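Local coordinates for protein leucyl-tRNA synthetase subunit alpha (Aquifex aeolicus, PDB 3O0A) that is part of the enzyme that attaches leucine to its tRNA and, through this CP1 hydrolytic domain, probably removes wrongly attached amino acids, at residues T49-T54 and P116-K121; I139-V142 and R148-E151. All blocks are in the same frame, centred on the assembly; numbering follows the deposited sequence.

Contact 1: residues T49-T54 and P116-K121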
ATOM      1  N   THR A  49      -0.263   8.354  -9.182  1.00 16.23           N
ATOM      2  CA  THR A  49       0.142   8.738  -7.825  1.00 16.20           C
ATOM      3  C   THR A  49       1.111   7.744  -7.159  1.00 14.43           C
ATOM      4  O   THR A  49       1.428   7.882  -5.966  1.00 14.86           O
ATOM      5  CB  THR A  49      -1.083   8.944  -6.897  1.00 16.49           C
ATOM      6  OG1 THR A  49      -1.736   7.692  -6.642  1.00 17.23           O
ATOM      7  CG2 THR A  49      -2.077   9.943  -7.521  1.00 19.44           C
ATOM      8  N   VAL A  50       1.587   6.758  -7.921  1.00 13.71           N
ATOM      9  CA  VAL A  50       2.360   5.651  -7.332  1.00 12.50           C
ATOM     10  C   VAL A  50       3.627   6.139  -6.599  1.00 13.01           C
ATOM     11  O   VAL A  50       4.031   5.563  -5.584  1.00 12.39           O
ATOM     12  CB  VAL A  50       2.690   4.550  -8.382  1.00 12.39           C
ATOM     13  CG1 VAL A  50       3.665   5.073  -9.431  1.00 12.54           C
ATOM     14  CG2 VAL A  50       3.251   3.258  -7.681  1.00 12.48           C
ATOM     15  N   PHE A  51       4.244   7.211  -7.099  1.00 13.77           N
ATOM     16  CA  PHE A  51       5.446   7.724  -6.437  1.00 14.44           C
ATOM     17  C   PHE A  51       5.116   8.327  -5.074  1.00 15.49           C
ATOM     18  O   PHE A  51       6.010   8.543  -4.255  1.00 16.55           O
ATOM     19  CB  PHE A  51       6.177   8.742  -7.317  1.00 14.83           C
ATOM     20  CG  PHE A  51       6.890   8.126  -8.495  1.00 14.62           C
ATOM     21  CD1 PHE A  51       6.197   7.821  -9.664  1.00 13.65           C
ATOM     22  CD2 PHE A  51       8.267   7.867  -8.436  1.00 14.94           C
ATOM     23  CE1 PHE A  51       6.855   7.251 -10.772  1.00 13.97           C
ATOM     24  CE2 PHE A  51       8.944   7.308  -9.539  1.00 14.63           C
ATOM     25  CZ  PHE A  51       8.233   6.992 -10.711  1.00 13.80           C
ATOM     26  N   GLY A  52       3.831   8.586  -4.838  1.00 15.47           N
ATOM     27  CA  GLY A  52       3.376   9.210  -3.596  1.00 15.98           C
ATOM     28  C   GLY A  52       2.909   8.217  -2.557  1.00 15.34           C
ATOM     29  O   GLY A  52       2.429   8.610  -1.496  1.00 16.42           O
ATOM     30  N   ALA A  53       3.063   6.925  -2.851  1.00 14.54           N
ATOM     31  CA  ALA A  53       2.681   5.890  -1.891  1.00 14.29           C
ATOM     32  C   ALA A  53       3.638   5.919  -0.710  1.00 14.86           C
ATOM     33  O   ALA A  53       4.848   5.763  -0.876  1.00 15.87           O
ATOM     34  CB  ALA A  53       2.637   4.495  -2.555  1.00 13.66           C
ATOM     35  N   THR A  54       3.097   6.168   0.479  1.00 14.92           N
ATOM     36  CA  THR A  54       3.933   6.231   1.687  1.00 15.67           C
ATOM     37  C   THR A  54       3.658   5.088   2.661  1.00 14.58           C
ATOM     38  O   THR A  54       4.328   4.972   3.705  1.00 14.38           O
ATOM     39  CB  THR A  54       3.788   7.584   2.406  1.00 16.13           C
ATOM     40  OG1 THR A  54       2.434   7.761   2.831  1.00 17.70           O
ATOM     41  CG2 THR A  54       4.180   8.731   1.478  1.00 18.03           C
ATOM     42  N   PRO A 116       7.807  -0.246  -6.383  1.00 12.01           N
ATOM     43  CA  PRO A 116       8.494  -0.563  -7.650  1.00 12.92           C
ATOM     44  C   PRO A 116       8.784   0.690  -8.489  1.00 13.40           C
ATOM     45  O   PRO A 116       9.618   0.636  -9.391  1.00 13.91           O
ATOM     46  CB  PRO A 116       7.489  -1.474  -8.370  1.00 12.91           C
ATOM     47  CG  PRO A 116       6.170  -1.071  -7.825  1.00 12.36           C
ATOM     48  CD  PRO A 116       6.428  -0.759  -6.370  1.00 12.01           C
ATOM     49  N   ALA A 117       8.104   1.799  -8.192  1.00 13.85           N
ATOM     50  CA  ALA A 117       8.290   3.031  -8.976  1.00 14.94           C
ATOM     51  C   ALA A 117       9.594   3.748  -8.616  1.00 15.80           C
ATOM     52  O   ALA A 117      10.275   4.294  -9.488  1.00 16.25           O
ATOM     53  CB  ALA A 117       7.107   3.966  -8.786  1.00 15.05           C
ATOM     54  N   ASN A 118       9.938   3.742  -7.332  1.00 15.51           N
ATOM     55  CA  ASN A 118      11.049   4.553  -6.831  1.00 16.30           C
ATOM     56  C   ASN A 118      12.007   3.831  -5.875  1.00 16.29           C
ATOM     57  O   ASN A 118      13.001   4.423  -5.433  1.00 17.16           O
ATOM     58  CB  ASN A 118      10.517   5.843  -6.186  1.00 16.63           C
ATOM     59  CG  ASN A 118       9.577   5.569  -5.026  1.00 16.48           C
ATOM     60  OD1 ASN A 118       9.585   4.477  -4.457  1.00 16.26           O
ATOM     61  ND2 ASN A 118       8.763   6.561  -4.669  1.00 17.92           N
ATOM     62  N   GLY A 119      11.701   2.577  -5.547  1.00 15.12           N
ATOM     63  CA  GLY A 119      12.544   1.761  -4.673  1.00 16.04           C
ATOM     64  C   GLY A 119      12.494   2.103  -3.188  1.00 16.31           C
ATOM     65  O   GLY A 119      13.253   1.541  -2.388  1.00 16.71           O
ATOM     66  N   GLU A 120      11.605   3.017  -2.814  1.00 16.17           N
ATOM     67  CA  GLU A 120      11.442   3.404  -1.413  1.00 17.20           C
ATOM     68  C   GLU A 120      10.774   2.283  -0.646  1.00 16.52           C
ATOM     69  O   GLU A 120       9.937   1.566  -1.193  1.00 15.58           O
ATOM     70  CB  GLU A 120      10.638   4.693  -1.283  1.00 18.02           C
ATOM     71  CG  GLU A 120      11.399   5.898  -1.802  1.00 21.96           C
ATOM     72  CD  GLU A 120      10.607   7.183  -1.781  1.00 26.23           C
ATOM     73  OE1 GLU A 120       9.441   7.198  -1.320  1.00 27.74           O
ATOM     74  OE2 GLU A 120      11.179   8.196  -2.235  1.00 29.29           O
ATOM     75  N   LYS A 121      11.198   2.112   0.604  1.00 16.96           N
ATOM     76  CA  LYS A 121      10.603   1.120   1.492  1.00 16.56           C
ATOM     77  C   LYS A 121       9.548   1.775   2.380  1.00 16.09           C
ATOM     78  O   LYS A 121       9.827   2.743   3.108  1.00 17.33           O
ATOM     79  CB  LYS A 121      11.698   0.428   2.305  1.00 17.87           C
ATOM     80  CG  LYS A 121      12.613  -0.424   1.431  1.00 20.79           C
ATOM     81  CD  LYS A 121      13.795  -0.962   2.208  1.00 27.54           C
ATOM     82  CE  LYS A 121      14.849  -1.559   1.268  1.00 28.63           C
ATOM     83  NZ  LYS A 121      14.302  -2.737   0.561  1.00 32.27           N
TER
HETATM   84  O   HOH W   1       7.139   6.170  -2.128  1.00 22.73           O
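Ala117 presents its methyl to the face of Phe51, a compact example of a CH-pi contact: CB stands 3.7 Å from the ring centroid and 9° off the ring normal, almost over the centre. Ala117 CB also meets Val50 CG1 at 3.7 Å, the branch that chi1 of 68° sets between backbone N and carbonyl carbon, so ring face and valine reach the methyl from two adjacent directions. Asn118 approaches the ring obliquely, with CB 3.8 Å from Phe51 CD2 and its amide plane turned 78° from the ring. An alanine in place of Phe51 is likely to strip Ala117 of its aromatic cover and open a gap beside Ile201 and Trp204 of helix 194-207. Polar joining runs through water 1, which accepts from Asn118 ND2 at 3.0 Å and bonds Ala53 O at 2.6 Å and Glu120 OE1 at 2.6 Å. Within its own loop Asn118 makes an Asx turn, OD1 taking the backbone N of Glu120 at 3.0 Å. Lys161 NZ hydrogen-bonds Phe51 O and forms a salt bridge with Glu120 OE1. The chemistry is divided: apolar packing fits the 3-10 turn to Ala117, while a water and a lysine join polar groups of the two loops.

Contact 2: residues I139-V142 and R148-E151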
ATOM      1  N   ILE A 139      -4.158  -2.161  -0.881  1.00 12.02           N
ATOM      2  CA  ILE A 139      -4.066  -0.892  -1.599  1.00 12.96           C
ATOM      3  C   ILE A 139      -2.733  -0.205  -1.318  1.00 12.62           C
ATOM      4  O   ILE A 139      -2.120  -0.407  -0.257  1.00 11.45           O
ATOM      5  CB  ILE A 139      -5.264   0.057  -1.262  1.00 14.25           C
ATOM      6  CG1 ILE A 139      -5.278   0.433   0.226  1.00 14.10           C
ATOM      7  CG2 ILE A 139      -6.603  -0.588  -1.684  1.00 15.06           C
ATOM      8  CD1 ILE A 139      -6.103   1.696   0.547  1.00 15.66           C
ATOM      9  N   MET A 140      -2.285   0.599  -2.278  1.00 13.26           N
ATOM     10  CA  MET A 140      -1.251   1.577  -1.985  1.00 13.39           C
ATOM     11  C   MET A 140      -1.907   2.826  -1.425  1.00 14.19           C
ATOM     12  O   MET A 140      -2.991   3.245  -1.873  1.00 14.50           O
ATOM     13  CB  MET A 140      -0.410   1.899  -3.214  1.00 13.51           C
ATOM     14  CG  MET A 140      -1.136   2.700  -4.277  1.00 14.07           C
ATOM     15  SD  MET A 140      -0.061   2.873  -5.706  1.00 14.83           S
ATOM     16  CE  MET A 140      -0.917   4.223  -6.519  1.00 15.73           C
ATOM     17  N   CYS A 141      -1.268   3.408  -0.417  1.00 14.29           N
ATOM     18  CA  CYS A 141      -1.856   4.553   0.243  1.00 15.46           C
ATOM     19  C   CYS A 141      -1.071   5.827  -0.023  1.00 15.84           C
ATOM     20  O   CYS A 141       0.133   5.894   0.206  1.00 15.25           O
ATOM     21  CB  CYS A 141      -2.011   4.278   1.738  1.00 15.73           C
ATOM     22  SG  CYS A 141      -3.029   2.814   2.058  1.00 19.43           S
ATOM     23  N   VAL A 142      -1.791   6.831  -0.509  1.00 15.98           N
ATOM     24  CA  VAL A 142      -1.215   8.083  -0.969  1.00 17.05           C
ATOM     25  C   VAL A 142      -1.984   9.188  -0.226  1.00 18.26           C
ATOM     26  O   VAL A 142      -2.936   9.772  -0.761  1.00 18.78           O
ATOM     27  CB  VAL A 142      -1.340   8.230  -2.504  1.00 16.96           C
ATOM     28  CG1 VAL A 142      -0.669   9.526  -3.008  1.00 17.83           C
ATOM     29  CG2 VAL A 142      -0.739   6.997  -3.210  1.00 15.76           C
ATOM     30  N   ARG A 148      -9.378   9.180   2.332  1.00 25.42           N
ATOM     31  CA  ARG A 148      -9.394   8.054   3.276  1.00 25.09           C
ATOM     32  C   ARG A 148      -7.975   7.811   3.808  1.00 23.78           C
ATOM     33  O   ARG A 148      -7.781   7.632   5.011  1.00 24.02           O
ATOM     34  CB  ARG A 148      -9.939   6.776   2.616  1.00 25.30           C
ATOM     35  CG  ARG A 148     -11.250   6.936   1.840  1.00 29.96           C
ATOM     36  CD  ARG A 148     -12.456   6.765   2.751  1.00 35.24           C
ATOM     37  NE  ARG A 148     -13.703   6.595   2.003  1.00 40.65           N
ATOM     38  CZ  ARG A 148     -14.576   7.568   1.740  1.00 44.55           C
ATOM     39  NH1 ARG A 148     -14.350   8.810   2.162  1.00 47.01           N
ATOM     40  NH2 ARG A 148     -15.690   7.303   1.056  1.00 46.40           N
ATOM     41  N   ASP A 149      -6.986   7.838   2.911  1.00 22.74           N
ATOM     42  CA  ASP A 149      -5.584   7.596   3.284  1.00 21.68           C
ATOM     43  C   ASP A 149      -5.018   8.754   4.105  1.00 22.11           C
ATOM     44  O   ASP A 149      -4.190   8.560   4.995  1.00 21.78           O
ATOM     45  CB  ASP A 149      -4.709   7.391   2.033  1.00 20.83           C
ATOM     46  CG  ASP A 149      -5.075   6.139   1.234  1.00 20.74           C
ATOM     47  OD1 ASP A 149      -5.642   5.165   1.786  1.00 21.55           O
ATOM     48  OD2 ASP A 149      -4.762   6.114   0.032  1.00 18.40           O
ATOM     49  N   TRP A 150      -5.438   9.971   3.775  1.00 23.14           N
ATOM     50  CA  TRP A 150      -5.001  11.154   4.495  1.00 24.28           C
ATOM     51  C   TRP A 150      -5.410  11.059   5.967  1.00 24.93           C
ATOM     52  O   TRP A 150      -4.602  11.299   6.862  1.00 24.83           O
ATOM     53  CB  TRP A 150      -5.622  12.404   3.873  1.00 25.71           C
ATOM     54  CG  TRP A 150      -5.124  13.658   4.478  1.00 27.65           C
ATOM     55  CD1 TRP A 150      -4.077  14.419   4.046  1.00 28.84           C
ATOM     56  CD2 TRP A 150      -5.658  14.325   5.630  1.00 29.73           C
ATOM     57  NE1 TRP A 150      -3.921  15.516   4.859  1.00 30.41           N
ATOM     58  CE2 TRP A 150      -4.873  15.479   5.843  1.00 30.72           C
ATOM     59  CE3 TRP A 150      -6.714  14.052   6.507  1.00 29.08           C
ATOM     60  CZ2 TRP A 150      -5.122  16.377   6.896  1.00 32.64           C
ATOM     61  CZ3 TRP A 150      -6.961  14.944   7.561  1.00 31.26           C
ATOM     62  CH2 TRP A 150      -6.164  16.088   7.741  1.00 32.54           C
ATOM     63  N   GLU A 151      -6.665  10.685   6.191  1.00 25.47           N
ATOM     64  CA  GLU A 151      -7.221  10.569   7.546  1.00 26.86           C
ATOM     65  C   GLU A 151      -6.536   9.465   8.352  1.00 25.55           C
ATOM     66  O   GLU A 151      -6.273   9.630   9.550  1.00 26.72           O
ATOM     67  CB  GLU A 151      -8.728  10.336   7.468  1.00 27.98           C
ATOM     68  CG  GLU A 151      -9.498  11.554   6.966  1.00 31.61           C
ATOM     69  CD  GLU A 151     -10.886  11.219   6.434  1.00 35.06           C
ATOM     70  OE1 GLU A 151     -11.214  10.023   6.250  1.00 34.86           O
ATOM     71  OE2 GLU A 151     -11.650  12.169   6.182  1.00 38.74           O
TER
HETATM   72  O   HOH W   2      -5.235   4.691  -2.088  1.00 37.91           O
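Asp149 reaches from the helix toward Cys141 and Val142, and its two carboxylate oxygens serve different neighbours. Asp149 OD2 accepts the backbone N-H of Val142 at 3.1 Å, with a fairly straight N-H...O angle of 158°, yet the donor stands 46° above the carboxylate plane. Water 2 gives Asp149 OD2 a second bond at 2.6 Å and reaches Met140 O at 2.7 Å, so one oxygen is tied to the backbone of Met140 and Val142. Asp149 OD1 faces Cys141 SG at 3.5 Å and has Ile139 CD1 at 3.7 Å, but its hydrogen bond is to Tyr129 OH, which helps fix the rotation of the group. Ile139 and Cys141 point at the helix, as alternate residues of a strand do, whereas Met140 turns to the other side of the sheet, against Thr49. Cys141 CB lies against the carboxylate carbon, 3.6 Å from Asp149 CG. Its chi1 of -65°, with CG anti to the carbonyl carbon, carries the Asp149 carboxylate to Cys141 and Val142. The arrangement is a tight strand-loop-helix connection, in which a buried carboxylate in the first turn of helix 147-156 receives a backbone N-H of segment 139-142, which carries an outermost strand of the mixed sheet.

Overall arrangement
Following the chain from the N terminus, residues 49-54 come first, in the loop that leads into strand 55-58. Helices 64-74, 80-91 and 95-99 and strand 106-114 intervene before 116-121 returns to close contact 1, a long loop. The chain then runs through strand 121-127 to strand 138-141, where contact 2 opens and, after a short loop, closes on helix 147-156. The two are thus in series, neither nested nor crossed. They meet in space all the same: Thr54 N lies 3.0 Å from Cys141 O, a probable hydrogen bond. Contact 1 ties the loop before strand 55-58 to the turn between strands 106-114 and 121-127, and contact 2 ties strand 138-141 to helix 147-156.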